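CTP:phosphocholine Cytidylyltransferase (Streptococcus pneumoniae, PDB 1JYK) catalyses the transfer of a cytidylyl group from CTP to phosphocholine, which yields CDP-choline and pyrophosphate. Local coordinates at residues Y61-E64 / F65-K69; Q84-Y87 / L88-K91; N99-Y102 / A103-N106; K192-S195 / F196-A200. All blocks are in the same frame, centred on the assembly; numbering follows the deposited sequence.

Contact 1 of 4, residues Y61-E64 / F65-K69; sequences YQIE and FLKEK
I63 has chi1 at -73°, which places CG2 anti to the backbone N, beside the carbonyl carbon, and turns this methyl toward K67. The K67 chain runs on extended at chi2 (-156°), and this lays its CD alongside I63. The two side chains run the same way, and I63 CG2 lies 4.2 Å from K67 CD. Both sit on helix 58-68. This helix is the helical part of the connection between parallel strands 27-32 and 74-78, and it packs on both.

The backbone makes regular i to i+4 bonds. K67 N donates to I63 O at 3.0 Å, with an N-H...O angle of 168°. L66 N reaches Q62 O at the same length, 3.0 Å, and the L66 CG also rests on that carbonyl, 3.4 Å from Q62 O. L66 and I63 are buried against the sheet. Q62 is buried too, and its NE2 donates to the carbonyl of D125.

The polar end of K67 goes to Y92 O. F65 packs on L130 with its CB over the preceding turn, 3.4 Å from Q62 O.

E64 and E68 occupy the more open side. E64 OE1 is held by K56 and by the hydroxyl of Y92, so this carboxylate has partners beyond the helix. E68 OE2 faces E64 O at 3.4 Å, but both are acceptors and no bond joins them. One water meets both acids, 2.7 Å from E64 OE2 and 3.1 Å from E68 OE2, though it cannot serve every acceptor in reach at once.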
loop_
_atom_site.group_PDB
_atom_site.type_symbol
_atom_site.label_atom_id
_atom_site.label_comp_id
_atom_site.label_asym_id
_atom_site.label_seq_id
_atom_site.Cartn_x
_atom_site.Cartn_y
_atom_site.Cartn_z
ATOM N N TYR A 61 -2.840 3.776 -13.315
ATOM C CA TYR A 61 -1.765 4.757 -13.221
ATOM C C TYR A 61 -0.586 4.131 -12.481
ATOM O O TYR A 61 0.565 4.320 -12.858
ATOM C CB TYR A 61 -2.226 5.996 -12.452
ATOM C CG TYR A 61 -3.212 6.868 -13.193
ATOM C CD1 TYR A 61 -4.577 6.793 -12.921
ATOM C CD2 TYR A 61 -2.776 7.807 -14.134
ATOM C CE1 TYR A 61 -5.487 7.631 -13.560
ATOM C CE2 TYR A 61 -3.680 8.654 -14.782
ATOM C CZ TYR A 61 -5.031 8.561 -14.488
ATOM O OH TYR A 61 -5.930 9.393 -15.108
ATOM N N GLN A 62 -0.888 3.385 -11.422
ATOM C CA GLN A 62 0.142 2.737 -10.617
ATOM C C GLN A 62 0.851 1.628 -11.387
ATOM O O GLN A 62 2.080 1.573 -11.409
ATOM C CB GLN A 62 -0.468 2.166 -9.333
ATOM C CG GLN A 62 -1.218 3.200 -8.487
ATOM C CD GLN A 62 -1.887 2.581 -7.263
ATOM O OE1 GLN A 62 -2.230 1.395 -7.253
ATOM N NE2 GLN A 62 -2.073 3.386 -6.224
ATOM N N ILE A 63 0.073 0.742 -12.009
ATOM C CA ILE A 63 0.629 -0.366 -12.788
ATOM C C ILE A 63 1.562 0.144 -13.901
ATOM O O ILE A 63 2.645 -0.406 -14.121
ATOM C CB ILE A 63 -0.505 -1.226 -13.426
ATOM C CG1 ILE A 63 -1.207 -2.059 -12.346
ATOM C CG2 ILE A 63 0.069 -2.172 -14.470
ATOM C CD1 ILE A 63 -2.552 -2.620 -12.783
ATOM N N GLU A 64 1.148 1.205 -14.589
ATOM C CA GLU A 64 1.957 1.759 -15.673
ATOM C C GLU A 64 3.261 2.374 -15.157
ATOM O O GLU A 64 4.304 2.241 -15.798
ATOM C CB GLU A 64 1.132 2.770 -16.475
ATOM C CG GLU A 64 0.184 2.064 -17.432
ATOM C CD GLU A 64 -0.823 2.980 -18.093
ATOM O OE1 GLU A 64 -1.935 2.500 -18.402
ATOM O OE2 GLU A 64 -0.515 4.166 -18.316
ATOM N N PHE A 65 3.205 3.029 -13.998
ATOM C CA PHE A 65 4.402 3.620 -13.398
ATOM C C PHE A 65 5.390 2.502 -13.110
ATOM O O PHE A 65 6.583 2.619 -13.380
ATOM C CB PHE A 65 4.055 4.319 -12.079
ATOM C CG PHE A 65 3.794 5.795 -12.213
ATOM C CD1 PHE A 65 3.309 6.523 -11.130
ATOM C CD2 PHE A 65 4.033 6.464 -13.412
ATOM C CE1 PHE A 65 3.068 7.890 -11.237
ATOM C CE2 PHE A 65 3.794 7.827 -13.526
ATOM C CZ PHE A 65 3.311 8.540 -12.437
ATOM N N LEU A 66 4.874 1.408 -12.560
ATOM C CA LEU A 66 5.692 0.256 -12.213
ATOM C C LEU A 66 6.372 -0.380 -13.419
ATOM O O LEU A 66 7.582 -0.603 -13.413
ATOM C CB LEU A 66 4.833 -0.794 -11.515
ATOM C CG LEU A 66 4.457 -0.480 -10.069
ATOM C CD1 LEU A 66 3.222 -1.292 -9.673
ATOM C CD2 LEU A 66 5.643 -0.801 -9.159
ATOM N N LYS A 67 5.588 -0.675 -14.452
ATOM C CA LYS A 67 6.128 -1.296 -15.653
ATOM C C LYS A 67 7.101 -0.375 -16.382
ATOM O O LYS A 67 8.044 -0.844 -17.018
ATOM C CB LYS A 67 4.983 -1.722 -16.573
ATOM C CG LYS A 67 3.992 -2.632 -15.860
ATOM C CD LYS A 67 3.230 -3.505 -16.825
ATOM C CE LYS A 67 4.036 -4.723 -17.202
ATOM N NZ LYS A 67 3.422 -5.363 -18.374
ATOM N N GLU A 68 6.878 0.931 -16.285
ATOM C CA GLU A 68 7.770 1.892 -16.926
ATOM C C GLU A 68 9.158 1.754 -16.314
ATOM O O GLU A 68 10.163 2.084 -16.949
ATOM C CB GLU A 68 7.272 3.318 -16.701
ATOM C CG GLU A 68 6.748 4.001 -17.948
ATOM C CD GLU A 68 5.550 4.886 -17.658
ATOM O OE1 GLU A 68 5.701 5.862 -16.890
ATOM O OE2 GLU A 68 4.458 4.601 -18.200
ATOM N N LYS A 69 9.201 1.266 -15.075
ATOM C CA LYS A 69 10.454 1.092 -14.349
ATOM C C LYS A 69 10.976 -0.335 -14.366
ATOM O O LYS A 69 11.964 -0.652 -13.697
ATOM C CB LYS A 69 10.280 1.550 -12.905
ATOM C CG LYS A 69 9.976 3.020 -12.782
ATOM C CD LYS A 69 11.213 3.835 -13.056
ATOM C CE LYS A 69 10.873 5.279 -13.349
ATOM N NZ LYS A 69 12.110 6.042 -13.661
HETATM O O HOH W 1 1.669 5.423 -19.245
#

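Contact 2 of 4, residues Q84-Y87 / L88-K91; sequences QFDY and LKEK
Y87 and L88 make the main apolar contact. The L88 side chain lies alongside the tyrosine and covers one face of its ring. L88 CG stands 3.9 Å from the ring centroid, 22° off the normal, in a CH-pi contact. L88 CD2 reaches the phenol end, 3.5 Å from Y87 CZ. The Y87 CG sits between its backbone N and carbonyl carbon (chi1 81°), and this lays the ring over the backbone N of L88. The other L88 methyl points to F85, with L88 CD1 3.8 Å from F85 CD1. Both F85 and L88 are buried. F85 packs on V78 and L96, and L88 on I76.

Charged and long polar chains form a second group. K91 is extended and runs beside Y87, with CD 3.8 Å from Y87 CE1. Its NZ and the Y87 hydroxyl share a partner, the carboxylate of E60, which ties both side chains to the preceding helix. D86 and K89 also run side by side. Their charges are near, but K89 NZ stays 4.0 Å from D86 OD1, too far for a salt bridge.

Backbone bonds close the first turn. L88 N donates to F85 O at 3.0 Å and K89 N to D86 O at 3.1 Å, both i to i+3 bonds. K91 N then bonds Y87 O, the first i to i+4 bond here. A water links D86 O to E90 N.

This is the start of helix 87-92, the short connection of a beta-alpha-beta crossover between parallel strands 74-78 and 95-98.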
loop_
_atom_site.group_PDB
_atom_site.type_symbol
_atom_site.label_atom_id
_atom_site.label_comp_id
_atom_site.label_asym_id
_atom_site.label_seq_id
_atom_site.Cartn_x
_atom_site.Cartn_y
_atom_site.Cartn_z
ATOM N N GLN A 84 -14.250 -7.316 -11.677
ATOM C CA GLN A 84 -13.968 -6.138 -12.484
ATOM C C GLN A 84 -12.476 -5.999 -12.771
ATOM O O GLN A 84 -12.080 -5.238 -13.653
ATOM C CB GLN A 84 -14.504 -4.880 -11.791
ATOM C CG GLN A 84 -16.037 -4.835 -11.762
ATOM C CD GLN A 84 -16.601 -3.513 -11.274
ATOM O OE1 GLN A 84 -16.038 -2.445 -11.531
ATOM N NE2 GLN A 84 -17.727 -3.579 -10.571
ATOM N N PHE A 85 -11.654 -6.752 -12.040
ATOM C CA PHE A 85 -10.195 -6.716 -12.209
ATOM C C PHE A 85 -9.659 -7.690 -13.267
ATOM O O PHE A 85 -8.515 -7.571 -13.702
ATOM C CB PHE A 85 -9.495 -7.053 -10.888
ATOM C CG PHE A 85 -9.628 -5.994 -9.829
ATOM C CD1 PHE A 85 -8.614 -5.060 -9.624
ATOM C CD2 PHE A 85 -10.758 -5.942 -9.019
ATOM C CE1 PHE A 85 -8.725 -4.088 -8.624
ATOM C CE2 PHE A 85 -10.876 -4.975 -8.017
ATOM C CZ PHE A 85 -9.857 -4.048 -7.823
ATOM N N ASP A 86 -10.473 -8.656 -13.673
ATOM C CA ASP A 86 -10.033 -9.666 -14.630
ATOM C C ASP A 86 -9.313 -9.175 -15.874
ATOM O O ASP A 86 -8.274 -9.731 -16.252
ATOM C CB ASP A 86 -11.217 -10.537 -15.036
ATOM C CG ASP A 86 -11.617 -11.510 -13.942
ATOM O OD1 ASP A 86 -10.737 -11.941 -13.165
ATOM O OD2 ASP A 86 -12.816 -11.840 -13.854
ATOM N N TYR A 87 -9.850 -8.142 -16.512
ATOM C CA TYR A 87 -9.243 -7.597 -17.731
ATOM C C TYR A 87 -7.772 -7.181 -17.587
ATOM O O TYR A 87 -7.048 -7.104 -18.579
ATOM C CB TYR A 87 -10.054 -6.394 -18.233
ATOM C CG TYR A 87 -9.744 -5.087 -17.518
ATOM C CD1 TYR A 87 -9.030 -4.071 -18.158
ATOM C CD2 TYR A 87 -10.168 -4.871 -16.201
ATOM C CE1 TYR A 87 -8.744 -2.868 -17.507
ATOM C CE2 TYR A 87 -9.888 -3.676 -15.541
ATOM C CZ TYR A 87 -9.178 -2.678 -16.197
ATOM O OH TYR A 87 -8.907 -1.492 -15.542
ATOM N N LEU A 88 -7.337 -6.907 -16.355
ATOM C CA LEU A 88 -5.964 -6.477 -16.111
ATOM C C LEU A 88 -4.925 -7.561 -16.360
ATOM O O LEU A 88 -3.762 -7.262 -16.609
ATOM C CB LEU A 88 -5.822 -5.945 -14.676
ATOM C CG LEU A 88 -6.618 -4.681 -14.318
ATOM C CD1 LEU A 88 -6.609 -4.495 -12.804
ATOM C CD2 LEU A 88 -6.020 -3.454 -15.015
ATOM N N LYS A 89 -5.330 -8.821 -16.301
ATOM C CA LYS A 89 -4.384 -9.899 -16.531
ATOM C C LYS A 89 -3.828 -9.865 -17.956
ATOM O O LYS A 89 -2.611 -9.951 -18.160
ATOM C CB LYS A 89 -5.047 -11.241 -16.245
ATOM C CG LYS A 89 -5.470 -11.397 -14.801
ATOM C CD LYS A 89 -5.972 -12.802 -14.529
ATOM C CE LYS A 89 -7.291 -13.047 -15.228
ATOM N NZ LYS A 89 -7.910 -14.328 -14.800
ATOM N N GLU A 90 -4.704 -9.724 -18.946
ATOM C CA GLU A 90 -4.236 -9.670 -20.324
ATOM C C GLU A 90 -3.775 -8.257 -20.708
ATOM O O GLU A 90 -2.983 -8.071 -21.632
ATOM C CB GLU A 90 -5.335 -10.167 -21.273
ATOM C CG GLU A 90 -5.197 -11.657 -21.596
ATOM C CD GLU A 90 -6.379 -12.230 -22.367
ATOM O OE1 GLU A 90 -7.166 -11.447 -22.933
ATOM O OE2 GLU A 90 -6.516 -13.469 -22.404
ATOM N N LYS A 91 -4.260 -7.252 -19.990
ATOM C CA LYS A 91 -3.863 -5.889 -20.302
ATOM C C LYS A 91 -2.457 -5.555 -19.815
ATOM O O LYS A 91 -1.721 -4.832 -20.491
ATOM C CB LYS A 91 -4.851 -4.891 -19.700
ATOM C CG LYS A 91 -4.557 -3.443 -20.080
ATOM C CD LYS A 91 -5.725 -2.543 -19.729
ATOM C CE LYS A 91 -5.381 -1.085 -19.951
ATOM N NZ LYS A 91 -6.591 -0.235 -20.067
HETATM O O HOH W 2 -7.546 -10.577 -18.772
#

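Contact 3 of 4, residues N99-Y102 / A103-N106; sequences NDKY and ADYN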
loop_
_atom_site.group_PDB
_atom_site.type_symbol
_atom_site.label_atom_id
_atom_site.label_comp_id
_atom_site.label_asym_id
_atom_site.label_seq_id
_atom_site.Cartn_x
_atom_site.Cartn_y
_atom_site.Cartn_z
ATOM N N ASN A 99 -8.882 -12.583 -1.976
ATOM C CA ASN A 99 -8.932 -12.577 -0.521
ATOM C C ASN A 99 -10.411 -12.632 -0.143
ATOM O O ASN A 99 -11.105 -11.612 -0.159
ATOM C CB ASN A 99 -8.305 -11.298 0.036
ATOM C CG ASN A 99 -8.518 -11.155 1.533
ATOM O OD1 ASN A 99 -9.095 -12.035 2.170
ATOM N ND2 ASN A 99 -8.052 -10.045 2.102
ATOM N N ASP A 100 -10.895 -13.824 0.193
ATOM C CA ASP A 100 -12.300 -13.980 0.539
ATOM C C ASP A 100 -12.675 -13.426 1.910
ATOM O O ASP A 100 -13.855 -13.361 2.258
ATOM C CB ASP A 100 -12.708 -15.449 0.432
ATOM C CG ASP A 100 -12.084 -16.302 1.504
ATOM O OD1 ASP A 100 -12.808 -16.709 2.434
ATOM O OD2 ASP A 100 -10.873 -16.568 1.415
ATOM N N LYS A 101 -11.683 -13.021 2.693
ATOM C CA LYS A 101 -11.970 -12.455 4.007
ATOM C C LYS A 101 -11.870 -10.935 3.941
ATOM O O LYS A 101 -11.799 -10.267 4.967
ATOM C CB LYS A 101 -10.981 -12.983 5.052
ATOM C CG LYS A 101 -10.679 -14.469 4.949
ATOM C CD LYS A 101 -11.947 -15.294 4.880
ATOM C CE LYS A 101 -12.770 -15.136 6.139
ATOM N NZ LYS A 101 -12.845 -16.413 6.892
ATOM N N TYR A 102 -11.872 -10.394 2.727
ATOM C CA TYR A 102 -11.751 -8.956 2.540
ATOM C C TYR A 102 -12.743 -8.159 3.376
ATOM O O TYR A 102 -12.479 -7.013 3.746
ATOM C CB TYR A 102 -11.925 -8.606 1.061
ATOM C CG TYR A 102 -13.348 -8.732 0.567
ATOM C CD1 TYR A 102 -13.785 -9.900 -0.055
ATOM C CD2 TYR A 102 -14.253 -7.677 0.711
ATOM C CE1 TYR A 102 -15.086 -10.017 -0.525
ATOM C CE2 TYR A 102 -15.560 -7.781 0.245
ATOM C CZ TYR A 102 -15.966 -8.956 -0.372
ATOM O OH TYR A 102 -17.253 -9.077 -0.839
ATOM N N ALA A 103 -13.887 -8.765 3.668
ATOM C CA ALA A 103 -14.917 -8.092 4.447
ATOM C C ALA A 103 -14.894 -8.488 5.918
ATOM O O ALA A 103 -15.443 -7.783 6.760
ATOM C CB ALA A 103 -16.284 -8.387 3.854
ATOM N N ASP A 104 -14.252 -9.611 6.225
ATOM C CA ASP A 104 -14.186 -10.105 7.597
ATOM C C ASP A 104 -12.955 -9.670 8.376
ATOM O O ASP A 104 -13.070 -9.198 9.503
ATOM C CB ASP A 104 -14.253 -11.632 7.602
ATOM C CG ASP A 104 -15.368 -12.161 6.732
ATOM O OD1 ASP A 104 -15.129 -13.138 5.992
ATOM O OD2 ASP A 104 -16.479 -11.595 6.789
ATOM N N TYR A 105 -11.780 -9.850 7.778
ATOM C CA TYR A 105 -10.518 -9.491 8.416
ATOM C C TYR A 105 -9.953 -8.166 7.900
ATOM O O TYR A 105 -10.319 -7.696 6.821
ATOM C CB TYR A 105 -9.458 -10.565 8.164
ATOM C CG TYR A 105 -9.826 -11.991 8.506
ATOM C CD1 TYR A 105 -10.891 -12.294 9.355
ATOM C CD2 TYR A 105 -9.066 -13.042 8.001
ATOM C CE1 TYR A 105 -11.181 -13.619 9.692
ATOM C CE2 TYR A 105 -9.343 -14.360 8.329
ATOM C CZ TYR A 105 -10.397 -14.647 9.173
ATOM O OH TYR A 105 -10.639 -15.971 9.487
ATOM N N ASN A 106 -9.044 -7.582 8.675
ATOM C CA ASN A 106 -8.388 -6.343 8.292
ATOM C C ASN A 106 -7.347 -6.743 7.241
ATOM O O ASN A 106 -7.142 -7.938 7.008
ATOM C CB ASN A 106 -7.723 -5.706 9.508
ATOM C CG ASN A 106 -7.718 -4.195 9.446
ATOM O OD1 ASN A 106 -7.704 -3.607 8.366
ATOM N ND2 ASN A 106 -7.725 -3.555 10.609
HETATM O O HOH W 3 -8.433 -9.125 4.787
HETATM O O HOH W 4 -15.233 -11.327 3.136
#
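K101 and Y105 meet in a tight loop between strand 95-98 and helix 108-112. The loop opens with a type I beta turn, N99 to Y102, reinforced by an Asx turn.

CH-pi contacts are the main apolar element. K101 CB lies over one face of the Y105 ring, 3.9 Å from the centroid. Bends at chi2 (-50°) and chi3 (-63°) curl the K101 chain along that face toward the phenol end. There NZ makes a weak hydrogen bond to Y105 OH at 3.4 Å. A second, slightly longer contact places A103 CB over a face of the Y102 ring. Y109 and F206 meet Y105 edge-to-face, and Y102 touches L35 and Y80.

Opposite charges also come near each other. K101 NZ is 4.1 Å from D104 OD1, close but not salt-bridged. K101 CE comes closer, 3.1 Å from D104 OD1.

The backbone bonds converge on K101 O. Y105 N donates to it at 2.8 Å, in the carbonyl plane. D104 N donates from above that plane, with an N-H...O angle of 131°. Two N-H groups thus grip one oxygen and fold 101-105 into a single turn. N99 OD1 accepts from K101 N at 2.8 Å to form the Asx turn.

Waters complete the loop. One joins N99 ND2 to N106 O. The other lies over the rim of one Y102 face, donating to D100 O at 2.6 Å and accepting from A103 N at 2.9 Å.

Contact 4 of 4, residues K192-S195 / F196-A200; sequences KIVS and FIDKA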
loop_
_atom_site.group_PDB
_atom_site.type_symbol
_atom_site.label_atom_id
_atom_site.label_comp_id
_atom_site.label_asym_id
_atom_site.label_seq_id
_atom_site.Cartn_x
_atom_site.Cartn_y
_atom_site.Cartn_z
ATOM N N LYS A 192 11.893 -11.457 8.422
ATOM C CA LYS A 192 11.500 -11.213 9.804
ATOM C C LYS A 192 10.002 -10.952 9.880
ATOM O O LYS A 192 9.316 -11.478 10.752
ATOM C CB LYS A 192 12.258 -10.010 10.375
ATOM C CG LYS A 192 13.740 -10.271 10.586
ATOM C CD LYS A 192 14.376 -9.183 11.433
ATOM C CE LYS A 192 15.353 -9.771 12.430
ATOM N NZ LYS A 192 16.208 -8.720 13.040
ATOM N N ILE A 193 9.496 -10.136 8.965
ATOM C CA ILE A 193 8.076 -9.819 8.959
ATOM C C ILE A 193 7.204 -11.067 8.731
ATOM O O ILE A 193 6.133 -11.192 9.325
ATOM C CB ILE A 193 7.764 -8.746 7.888
ATOM C CG1 ILE A 193 8.304 -7.395 8.356
ATOM C CG2 ILE A 193 6.258 -8.648 7.638
ATOM C CD1 ILE A 193 8.448 -6.362 7.242
ATOM N N VAL A 194 7.656 -11.993 7.886
ATOM C CA VAL A 194 6.865 -13.195 7.629
ATOM C C VAL A 194 6.753 -14.024 8.909
ATOM O O VAL A 194 5.699 -14.591 9.205
ATOM C CB VAL A 194 7.475 -14.063 6.498
ATOM C CG1 VAL A 194 6.773 -15.418 6.439
ATOM C CG2 VAL A 194 7.337 -13.345 5.153
ATOM N N SER A 195 7.837 -14.084 9.671
ATOM C CA SER A 195 7.818 -14.834 10.917
ATOM C C SER A 195 6.821 -14.182 11.883
ATOM O O SER A 195 6.104 -14.873 12.616
ATOM C CB SER A 195 9.221 -14.880 11.526
ATOM O OG SER A 195 9.516 -13.680 12.218
ATOM N N PHE A 196 6.766 -12.852 11.878
ATOM C CA PHE A 196 5.833 -12.128 12.739
ATOM C C PHE A 196 4.410 -12.388 12.252
ATOM O O PHE A 196 3.473 -12.498 13.051
ATOM C CB PHE A 196 6.103 -10.617 12.694
ATOM C CG PHE A 196 7.478 -10.228 13.150
ATOM C CD1 PHE A 196 8.097 -9.096 12.628
ATOM C CD2 PHE A 196 8.164 -10.992 14.093
ATOM C CE1 PHE A 196 9.381 -8.727 13.037
ATOM C CE2 PHE A 196 9.445 -10.635 14.508
ATOM C CZ PHE A 196 10.056 -9.499 13.977
ATOM N N ILE A 197 4.257 -12.480 10.935
ATOM C CA ILE A 197 2.954 -12.729 10.331
ATOM C C ILE A 197 2.473 -14.129 10.715
ATOM O O ILE A 197 1.327 -14.301 11.137
ATOM C CB ILE A 197 3.026 -12.621 8.787
ATOM C CG1 ILE A 197 3.082 -11.143 8.374
ATOM C CG2 ILE A 197 1.833 -13.338 8.155
ATOM C CD1 ILE A 197 3.393 -10.916 6.902
ATOM N N ASP A 198 3.358 -15.113 10.567
ATOM C CA ASP A 198 3.025 -16.499 10.897
ATOM C C ASP A 198 2.552 -16.562 12.337
ATOM O O ASP A 198 1.490 -17.105 12.628
ATOM C CB ASP A 198 4.244 -17.406 10.740
ATOM C CG ASP A 198 4.623 -17.634 9.290
ATOM O OD1 ASP A 198 5.782 -18.022 9.047
ATOM O OD2 ASP A 198 3.773 -17.426 8.399
ATOM N N LYS A 199 3.347 -15.986 13.233
ATOM C CA LYS A 199 3.022 -15.973 14.658
ATOM C C LYS A 199 1.681 -15.322 14.968
ATOM O O LYS A 199 0.902 -15.853 15.757
ATOM C CB LYS A 199 4.127 -15.262 15.453
ATOM C CG LYS A 199 3.853 -15.153 16.956
ATOM C CD LYS A 199 4.883 -14.259 17.645
ATOM C CE LYS A 199 6.216 -14.983 17.845
ATOM N NZ LYS A 199 7.008 -14.421 18.981
ATOM N N ALA A 200 1.404 -14.172 14.357
ATOM C CA ALA A 200 0.145 -13.484 14.607
ATOM C C ALA A 200 -1.052 -14.283 14.102
ATOM O O ALA A 200 -2.076 -14.383 14.785
ATOM C CB ALA A 200 0.167 -12.106 13.949
#
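K192-S195 and F196-A200 are successive turns of one helix, 187-201. Four i to i+4 bonds join them, from F196 N, I197 N, D198 N and K199 N. K199 N to S195 O is the straightest, at 3.0 Å and 168°. I197 N to I193 O is 2.8 Å.

K192 O takes a second bond as well. S195 OG donates to it at 2.7 Å. The hydroxyl lies between the S195 backbone N and carbonyl carbon (chi1 80°), which turns it back along the helix to this oxygen. The F196 ring lies across the same carbonyl. K192 O stands 3.2 Å above the ring plane, over its centre, and S195 OG is 3.5 Å from F196 CD2. K192 CB lies 4.1 Å from F196 CE1. The K192 chain then leads away, and its NZ bonds the carbonyl of E221.

On the buried side, I193 and I197 cross at an angle, with I193 CG2 3.7 Å from I197 CD1. V194 and D198 meet on the flank. V194 CG1 lies 3.8 Å from D198 OD1, and the D198 carboxylate is salt-bridged to K115.

The apolar side meets neighbouring helices. I197 and A200 touch F108 of helix 108-112. I193 touches V215, and F196, I197 and A200 touch M214 of helix 213-216. The arrangement is that of an amphipathic helix packed on one face by other helices.

In the fold
The four contacts come in series along the chain, each closing before the next opens. Contacts 1 and 2 are neighbours, with centres about 15 Å apart. Their helices, 58-68 and 87-92, touch through I63 CD1 and L88 CD2, 4.2 Å apart, and both pack on strand 74-78, in the parallel part of the mixed sheet. Contact 3 lies on the loop that leaves strand 95-98 of that sheet, with its centre about 21 Å from that of contact 2. Contact 4 lies on the opposite side of the chain's centre from contact 1, about 29 Å between centres. Helix 108-112 touches contact 3 and packs against the helix of contact 4, and so bridges the two.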